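Local atomic coordinates of GTP-binding protein (Thermus thermophilus, PDB entry 2DBY), a protein that binds guanine nucleotide through a P-loop GTPase domain and probably acts as an ATPase that associates with the 70S ribosome and its 50S subunit. Residues 52-57 against 62-67; 277-280 against 285-288; 336-341 against 359-364. All blocks are in the same frame, centred on the assembly; numbering follows the deposited sequence.

Contact 1: 52-57 against 62-67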
loop_
_atom_site.group_PDB
_atom_site.type_symbol
_atom_site.label_atom_id
_atom_site.label_comp_id
_atom_site.label_asym_id
_atom_site.label_seq_id
_atom_site.Cartn_x
_atom_site.Cartn_y
_atom_site.Cartn_z
ATOM N N ALA A 52 13.642 15.357 -11.604
ATOM C CA ALA A 52 15.070 15.562 -11.396
ATOM C C ALA A 52 15.822 14.740 -12.460
ATOM O O ALA A 52 16.761 15.235 -13.080
ATOM C CB ALA A 52 15.476 15.111 -9.981
ATOM N N LEU A 53 15.408 13.493 -12.665
ATOM C CA LEU A 53 16.025 12.634 -13.684
ATOM C C LEU A 53 15.743 13.165 -15.072
ATOM O O LEU A 53 16.598 13.108 -15.969
ATOM C CB LEU A 53 15.492 11.213 -13.559
ATOM C CG LEU A 53 16.111 10.519 -12.355
ATOM C CD1 LEU A 53 15.295 9.269 -11.994
ATOM C CD2 LEU A 53 17.565 10.182 -12.664
ATOM N N GLN A 54 14.541 13.697 -15.255
ATOM C CA GLN A 54 14.149 14.252 -16.530
ATOM C C GLN A 54 15.078 15.403 -16.918
ATOM O O GLN A 54 15.478 15.489 -18.065
ATOM C CB GLN A 54 12.704 14.747 -16.482
ATOM C CG GLN A 54 12.271 15.542 -17.711
ATOM C CD GLN A 54 10.865 16.110 -17.565
ATOM O OE1 GLN A 54 10.623 16.974 -16.731
ATOM N NE2 GLN A 54 9.932 15.617 -18.371
ATOM N N ARG A 55 15.428 16.281 -15.979
ATOM C CA ARG A 55 16.322 17.390 -16.333
ATOM C C ARG A 55 17.706 16.842 -16.681
ATOM O O ARG A 55 18.373 17.334 -17.601
ATOM C CB ARG A 55 16.457 18.415 -15.189
ATOM C CG ARG A 55 17.525 19.472 -15.490
ATOM C CD ARG A 55 18.029 20.210 -14.257
ATOM N NE ARG A 55 18.775 19.372 -13.315
ATOM C CZ ARG A 55 20.028 18.950 -13.477
ATOM N NH1 ARG A 55 20.726 19.275 -14.569
ATOM N NH2 ARG A 55 20.596 18.217 -12.518
ATOM N N THR A 56 18.136 15.819 -15.954
ATOM C CA THR A 56 19.438 15.215 -16.208
ATOM C C THR A 56 19.560 14.663 -17.627
ATOM O O THR A 56 20.617 14.764 -18.247
ATOM C CB THR A 56 19.716 14.073 -15.207
ATOM O OG1 THR A 56 19.829 14.615 -13.884
ATOM C CG2 THR A 56 21.008 13.327 -15.566
ATOM N N PHE A 57 18.477 14.105 -18.160
ATOM C CA PHE A 57 18.530 13.520 -19.492
ATOM C C PHE A 57 17.965 14.369 -20.627
ATOM O O PHE A 57 17.876 13.922 -21.767
ATOM C CB PHE A 57 17.883 12.126 -19.450
ATOM C CG PHE A 57 18.673 11.123 -18.641
ATOM C CD1 PHE A 57 18.337 10.824 -17.318
ATOM C CD2 PHE A 57 19.793 10.513 -19.192
ATOM C CE1 PHE A 57 19.110 9.929 -16.556
ATOM C CE2 PHE A 57 20.575 9.623 -18.444
ATOM C CZ PHE A 57 20.235 9.329 -17.126
ATOM N N ARG A 62 14.930 18.699 -26.541
ATOM C CA ARG A 62 14.249 17.456 -26.229
ATOM C C ARG A 62 14.260 17.205 -24.721
ATOM O O ARG A 62 15.263 17.437 -24.037
ATOM C CB ARG A 62 14.921 16.285 -26.952
ATOM C CG ARG A 62 15.007 16.452 -28.464
ATOM C CD ARG A 62 15.569 15.204 -29.140
ATOM N NE ARG A 62 15.772 15.413 -30.576
ATOM C CZ ARG A 62 16.253 14.499 -31.418
ATOM N NH1 ARG A 62 16.590 13.288 -30.980
ATOM N NH2 ARG A 62 16.400 14.798 -32.704
ATOM N N VAL A 63 13.128 16.743 -24.214
ATOM C CA VAL A 63 12.980 16.429 -22.796
ATOM C C VAL A 63 12.212 15.107 -22.746
ATOM O O VAL A 63 11.158 14.965 -23.361
ATOM C CB VAL A 63 12.218 17.567 -22.057
ATOM C CG1 VAL A 63 11.116 18.115 -22.935
ATOM C CG2 VAL A 63 11.640 17.062 -20.746
ATOM N N PRO A 64 12.760 14.104 -22.046
ATOM C CA PRO A 64 12.042 12.834 -21.994
ATOM C C PRO A 64 10.786 12.909 -21.143
ATOM O O PRO A 64 10.754 13.580 -20.107
ATOM C CB PRO A 64 13.075 11.872 -21.419
ATOM C CG PRO A 64 13.884 12.763 -20.519
ATOM C CD PRO A 64 14.058 14.008 -21.359
ATOM N N PRO A 65 9.722 12.239 -21.593
ATOM C CA PRO A 65 8.469 12.238 -20.842
ATOM C C PRO A 65 8.705 11.444 -19.550
ATOM O O PRO A 65 9.599 10.584 -19.495
ATOM C CB PRO A 65 7.508 11.498 -21.772
ATOM C CG PRO A 65 8.112 11.659 -23.133
ATOM C CD PRO A 65 9.577 11.515 -22.869
ATOM N N VAL A 66 7.918 11.730 -18.520
ATOM C CA VAL A 66 8.033 10.995 -17.267
ATOM C C VAL A 66 6.764 10.146 -17.100
ATOM O O VAL A 66 5.667 10.563 -17.493
ATOM C CB VAL A 66 8.182 11.938 -16.032
ATOM C CG1 VAL A 66 9.434 12.760 -16.156
ATOM C CG2 VAL A 66 6.966 12.846 -15.901
ATOM N N VAL A 67 6.933 8.949 -16.550
ATOM C CA VAL A 67 5.824 8.015 -16.326
ATOM C C VAL A 67 5.846 7.638 -14.852
ATOM O O VAL A 67 6.738 6.936 -14.393
ATOM C CB VAL A 67 5.987 6.725 -17.161
ATOM C CG1 VAL A 67 4.767 5.818 -16.937
ATOM C CG2 VAL A 67 6.106 7.074 -18.651
#
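Q54, on helix 48-57, reaches across to the chain leading into strand 66-75 and grips the backbone carbonyl of P64. With CG anti to the backbone N (chi1 171°) and the chain extended beyond it, the amide is carried away from the helix and its NE2 lies 2.8 Å from P64 O. The bond is nearly straight at the hydrogen (173°) and leaves in the plane of the Q54 amide, although NE2 sits tilted out of the carbonyl plane of P64. The aliphatic part and amide of Q54 run obliquely across V63, whose CG2 comes within 3.4 Å of Q54 CD. V66 CG1 lies along the other flank, 3.6 Å from Q54 NE2 and close to CB as well, and the glutamine is thus held between two valines while its amide is tied to the backbone. Shortening Q54 to an alanine removes the amide, which is likely to leave P64 O without this donor and a gap between V63 and V66. Beside it, F57 CB rests 4.2 Å from P64 CG in loose apolar packing, whereas the F57 ring turns off toward L332 of helix 329-335 and W338 of helix 338-343. L53 faces F288 and V295, and P65 and V67 form backbone hydrogen bonds with strand 295-301, so the helix packs between its own connecting loop, that sheet and helix 329-335.

Contact 2: 277-280 against 285-288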
loop_
_atom_site.group_PDB
_atom_site.type_symbol
_atom_site.label_atom_id
_atom_site.label_comp_id
_atom_site.label_asym_id
_atom_site.label_seq_id
_atom_site.Cartn_x
_atom_site.Cartn_y
_atom_site.Cartn_z
ATOM N N ALA A 277 0.811 6.390 2.214
ATOM C CA ALA A 277 0.569 5.538 3.381
ATOM C C ALA A 277 0.281 4.121 2.872
ATOM O O ALA A 277 0.719 3.140 3.474
ATOM C CB ALA A 277 -0.616 6.057 4.219
ATOM N N GLY A 278 -0.430 4.029 1.748
ATOM C CA GLY A 278 -0.724 2.715 1.182
ATOM C C GLY A 278 0.552 2.052 0.672
ATOM O O GLY A 278 0.746 0.852 0.812
ATOM N N TYR A 279 1.429 2.844 0.066
ATOM C CA TYR A 279 2.690 2.324 -0.458
ATOM C C TYR A 279 3.461 1.690 0.697
ATOM O O TYR A 279 4.000 0.592 0.561
ATOM C CB TYR A 279 3.522 3.468 -1.059
ATOM C CG TYR A 279 4.370 3.086 -2.264
ATOM C CD1 TYR A 279 3.771 2.635 -3.446
ATOM C CD2 TYR A 279 5.759 3.277 -2.258
ATOM C CE1 TYR A 279 4.522 2.399 -4.591
ATOM C CE2 TYR A 279 6.525 3.044 -3.405
ATOM C CZ TYR A 279 5.897 2.612 -4.565
ATOM O OH TYR A 279 6.618 2.427 -5.712
ATOM N N ARG A 280 3.502 2.382 1.838
ATOM C CA ARG A 280 4.203 1.864 3.010
ATOM C C ARG A 280 3.529 0.619 3.567
ATOM O O ARG A 280 4.196 -0.344 3.937
ATOM C CB ARG A 280 4.283 2.919 4.130
ATOM C CG ARG A 280 5.208 4.109 3.808
ATOM C CD ARG A 280 5.425 4.980 5.043
ATOM N NE ARG A 280 4.214 5.695 5.451
ATOM C CZ ARG A 280 3.814 6.855 4.926
ATOM N NH1 ARG A 280 4.523 7.449 3.972
ATOM N NH2 ARG A 280 2.716 7.429 5.365
ATOM N N LEU A 285 8.500 -0.369 -2.797
ATOM C CA LEU A 285 9.577 0.581 -3.082
ATOM C C LEU A 285 9.549 0.896 -4.567
ATOM O O LEU A 285 9.011 0.130 -5.378
ATOM C CB LEU A 285 10.948 0.040 -2.634
ATOM C CG LEU A 285 11.499 -1.308 -3.088
ATOM C CD1 LEU A 285 12.127 -1.170 -4.472
ATOM C CD2 LEU A 285 12.554 -1.787 -2.067
ATOM N N THR A 286 10.096 2.057 -4.915
ATOM C CA THR A 286 10.145 2.523 -6.282
ATOM C C THR A 286 11.548 2.403 -6.867
ATOM O O THR A 286 12.515 2.732 -6.182
ATOM C CB THR A 286 9.801 4.039 -6.357
ATOM O OG1 THR A 286 8.495 4.267 -5.806
ATOM C CG2 THR A 286 9.866 4.544 -7.797
ATOM N N PHE A 287 11.665 1.901 -8.101
ATOM C CA PHE A 287 12.970 1.929 -8.780
ATOM C C PHE A 287 12.673 2.610 -10.116
ATOM O O PHE A 287 11.501 2.672 -10.544
ATOM C CB PHE A 287 13.616 0.530 -8.942
ATOM C CG PHE A 287 13.008 -0.340 -10.008
ATOM C CD1 PHE A 287 13.326 -0.154 -11.355
ATOM C CD2 PHE A 287 12.155 -1.388 -9.659
ATOM C CE1 PHE A 287 12.806 -0.999 -12.341
ATOM C CE2 PHE A 287 11.635 -2.231 -10.635
ATOM C CZ PHE A 287 11.956 -2.040 -11.976
ATOM N N PHE A 288 13.701 3.156 -10.770
ATOM C CA PHE A 288 13.490 3.886 -12.012
ATOM C C PHE A 288 14.256 3.349 -13.207
ATOM O O PHE A 288 15.250 2.659 -13.047
ATOM C CB PHE A 288 13.981 5.355 -11.872
ATOM C CG PHE A 288 13.372 6.110 -10.723
ATOM C CD1 PHE A 288 14.013 6.170 -9.493
ATOM C CD2 PHE A 288 12.155 6.767 -10.883
ATOM C CE1 PHE A 288 13.443 6.887 -8.417
ATOM C CE2 PHE A 288 11.574 7.481 -9.825
ATOM C CZ PHE A 288 12.226 7.540 -8.586
#
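The polar link between Y279 and T286 carries this contact: their hydroxyls, Y279 OH and T286 OG1, lie 2.6 Å apart in a short hydrogen bond in which either could be the donor. T286 OG1 is anti to its own carbonyl carbon (chi1 -58°), a setting that brings the hydroxyl to the tyrosine and leaves CG2 over one face of the F288 ring. The two side chains cross at about a right angle. Y279 OH also bonds to T299 OG1 on strand 295-301, so one phenol oxygen from helix 270-281 joins threonines of two adjacent strands.

Packing adds little. The hydroxyl bond itself draws the neighbouring ring carbons of Y279 close to T286 OG1, and the other near neighbour on the strand is the backbone of L285, whose C lies 3.9 Å from Y279 CE2. The Y279 side chain also touches L45, and T69 and V71 of strand 66-75.

Strand 284-290 follows helix 270-281 after a short turn and pairs antiparallel with strand 295-301. The tyrosine of the helix leading in thus reaches forward onto this beta-hairpin, whose first strand is consistent with the TGS-type, ubiquitin-like C-terminal domain of the YchF/OLA1 family.

Contact 3: 336-341 against 359-364. With FMT (formic acid), chain D.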
loop_
_atom_site.group_PDB
_atom_site.type_symbol
_atom_site.label_atom_id
_atom_site.label_comp_id
_atom_site.label_asym_id
_atom_site.label_seq_id
_atom_site.Cartn_x
_atom_site.Cartn_y
_atom_site.Cartn_z
ATOM N N GLY A 336 25.371 13.529 -13.719
ATOM C CA GLY A 336 24.940 14.201 -14.929
ATOM C C GLY A 336 24.572 13.290 -16.096
ATOM O O GLY A 336 24.309 13.761 -17.200
ATOM N N GLY A 337 24.522 11.989 -15.849
ATOM C CA GLY A 337 24.179 11.057 -16.907
ATOM C C GLY A 337 24.825 9.707 -16.670
ATOM O O GLY A 337 25.580 9.539 -15.717
ATOM N N TRP A 338 24.523 8.744 -17.537
ATOM C CA TRP A 338 25.067 7.404 -17.404
ATOM C C TRP A 338 26.550 7.359 -17.733
ATOM O O TRP A 338 27.335 6.785 -16.981
ATOM C CB TRP A 338 24.344 6.433 -18.328
ATOM C CG TRP A 338 22.983 6.020 -17.870
ATOM C CD1 TRP A 338 21.790 6.388 -18.413
ATOM C CD2 TRP A 338 22.682 5.110 -16.808
ATOM N NE1 TRP A 338 20.755 5.753 -17.760
ATOM C CE2 TRP A 338 21.276 4.964 -16.769
ATOM C CE3 TRP A 338 23.461 4.401 -15.890
ATOM C CZ2 TRP A 338 20.638 4.141 -15.850
ATOM C CZ3 TRP A 338 22.819 3.575 -14.965
ATOM C CH2 TRP A 338 21.418 3.456 -14.957
ATOM N N ALA A 339 26.923 7.964 -18.858
ATOM C CA ALA A 339 28.328 7.976 -19.282
ATOM C C ALA A 339 29.173 8.656 -18.202
ATOM O O ALA A 339 30.253 8.177 -17.839
ATOM C CB ALA A 339 28.455 8.710 -20.599
ATOM N N ARG A 340 28.668 9.775 -17.685
ATOM C CA ARG A 340 29.366 10.504 -16.638
ATOM C C ARG A 340 29.432 9.757 -15.316
ATOM O O ARG A 340 30.448 9.797 -14.636
ATOM C CB ARG A 340 28.728 11.882 -16.446
ATOM C CG ARG A 340 28.992 12.812 -17.610
ATOM C CD ARG A 340 29.489 14.155 -17.116
ATOM N NE ARG A 340 28.401 15.108 -16.959
ATOM C CZ ARG A 340 28.509 16.266 -16.313
ATOM N NH1 ARG A 340 29.661 16.617 -15.754
ATOM N NH2 ARG A 340 27.463 17.080 -16.233
ATOM N N ALA A 341 28.354 9.060 -14.950
ATOM C CA ALA A 341 28.327 8.300 -13.699
ATOM C C ALA A 341 29.293 7.117 -13.755
ATOM O O ALA A 341 29.884 6.738 -12.739
ATOM C CB ALA A 341 26.905 7.791 -13.416
ATOM N N GLY A 359 14.678 4.032 -4.893
ATOM C CA GLY A 359 15.444 5.070 -5.575
ATOM C C GLY A 359 16.486 4.574 -6.564
ATOM O O GLY A 359 17.126 5.372 -7.267
ATOM N N ASP A 360 16.681 3.266 -6.626
ATOM C CA ASP A 360 17.661 2.704 -7.564
ATOM C C ASP A 360 17.244 2.976 -9.006
ATOM O O ASP A 360 16.054 2.907 -9.330
ATOM C CB ASP A 360 17.742 1.176 -7.408
ATOM C CG ASP A 360 18.669 0.734 -6.293
ATOM O OD1 ASP A 360 19.418 1.578 -5.765
ATOM O OD2 ASP A 360 18.658 -0.479 -5.963
ATOM N N VAL A 361 18.212 3.282 -9.872
ATOM C CA VAL A 361 17.918 3.448 -11.287
ATOM C C VAL A 361 18.598 2.214 -11.883
ATOM O O VAL A 361 19.766 1.958 -11.583
ATOM C CB VAL A 361 18.553 4.705 -11.882
ATOM C CG1 VAL A 361 18.150 4.828 -13.349
ATOM C CG2 VAL A 361 18.080 5.940 -11.102
ATOM N N ILE A 362 17.881 1.477 -12.726
ATOM C CA ILE A 362 18.398 0.230 -13.294
ATOM C C ILE A 362 18.376 0.148 -14.816
ATOM O O ILE A 362 17.435 0.635 -15.470
ATOM C CB ILE A 362 17.566 -0.979 -12.748
ATOM C CG1 ILE A 362 17.627 -1.005 -11.219
ATOM C CG2 ILE A 362 18.088 -2.287 -13.310
ATOM C CD1 ILE A 362 16.619 -2.001 -10.592
ATOM N N TYR A 363 19.429 -0.452 -15.381
ATOM C CA TYR A 363 19.477 -0.694 -16.824
ATOM C C TYR A 363 19.903 -2.171 -16.928
ATOM O O TYR A 363 21.008 -2.536 -16.520
ATOM C CB TYR A 363 20.493 0.204 -17.545
ATOM C CG TYR A 363 20.341 0.092 -19.049
ATOM C CD1 TYR A 363 19.259 0.678 -19.699
ATOM C CD2 TYR A 363 21.229 -0.670 -19.808
ATOM C CE1 TYR A 363 19.059 0.506 -21.073
ATOM C CE2 TYR A 363 21.039 -0.846 -21.177
ATOM C CZ TYR A 363 19.952 -0.255 -21.798
ATOM O OH TYR A 363 19.748 -0.415 -23.149
ATOM N N VAL A 364 19.014 -3.009 -17.440
ATOM C CA VAL A 364 19.272 -4.447 -17.526
ATOM C C VAL A 364 20.095 -4.869 -18.734
ATOM O O VAL A 364 19.792 -4.502 -19.869
ATOM C CB VAL A 364 17.954 -5.247 -17.554
ATOM C CG1 VAL A 364 18.250 -6.750 -17.476
ATOM C CG2 VAL A 364 17.049 -4.813 -16.399
HETATM C C FMT D . 15.869 -1.215 -18.758
HETATM O O1 FMT D . 16.701 -2.089 -18.662
HETATM O O2 FMT D . 15.262 -0.992 -19.938
#
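V361 is the first residue of segment 359-364 to meet W338, which stands at the start of helix 338-343. Its CG1, anti to the backbone N (chi1 -178°), touches the six-membered part of the indole at W338 CZ2, 3.6 Å away, and the two side chains cross obliquely. V361 O lies 4.0 Å from W338 CH2. The side chain of I362 turns to the other side of the strand, toward F287 and V356, and its backbone alone comes near the indole. At Y363 the contact resumes through CB, 4.3 Å from W338 CH2, while the phenol ring leads away from the tryptophan. V364 ends the segment with its backbone N donating to O1 of a formic acid molecule at 2.8 Å (170° at the hydrogen); the formic acid, probably from the crystallisation liquor, also lies obliquely against the Y363 ring.

The pyrrole side of the tryptophan is occupied in another way: W338 NE1 bonds to A290 O. W338 also touches I327 of strand 323-328 and V347. Between helix start and strand the contact is apolar and non-directional, so the shape of the indole sets its geometry, while the bond from NE1 to A290 O is likely to limit rotation of the ring.

Overall arrangement
Segment 52-57 of helix 48-57 touches both other contacts. It meets contact 2 through L53, whose CD1 is 3.9 Å from F288 CG, and contact 3 through F57, whose CE2 is 3.5 Å from W338 CD1. Contacts 2 and 3 are joined by backbone: F288 N to D360 O and T286 O to G359 N, each 2.8 Å, are probable hydrogen bonds that set strand 284-290 beside the start of strand 360-365. The centres of contacts 1 and 3 are about 13 Å apart. All three lie away from the GDP site, to which N11 to T16 of the P-loop belong. Contact 1 falls within the OBG-type G range and contact 3 within the C-terminal DUF933 range; L53 on F288 and F57 on W338 connect the two regions.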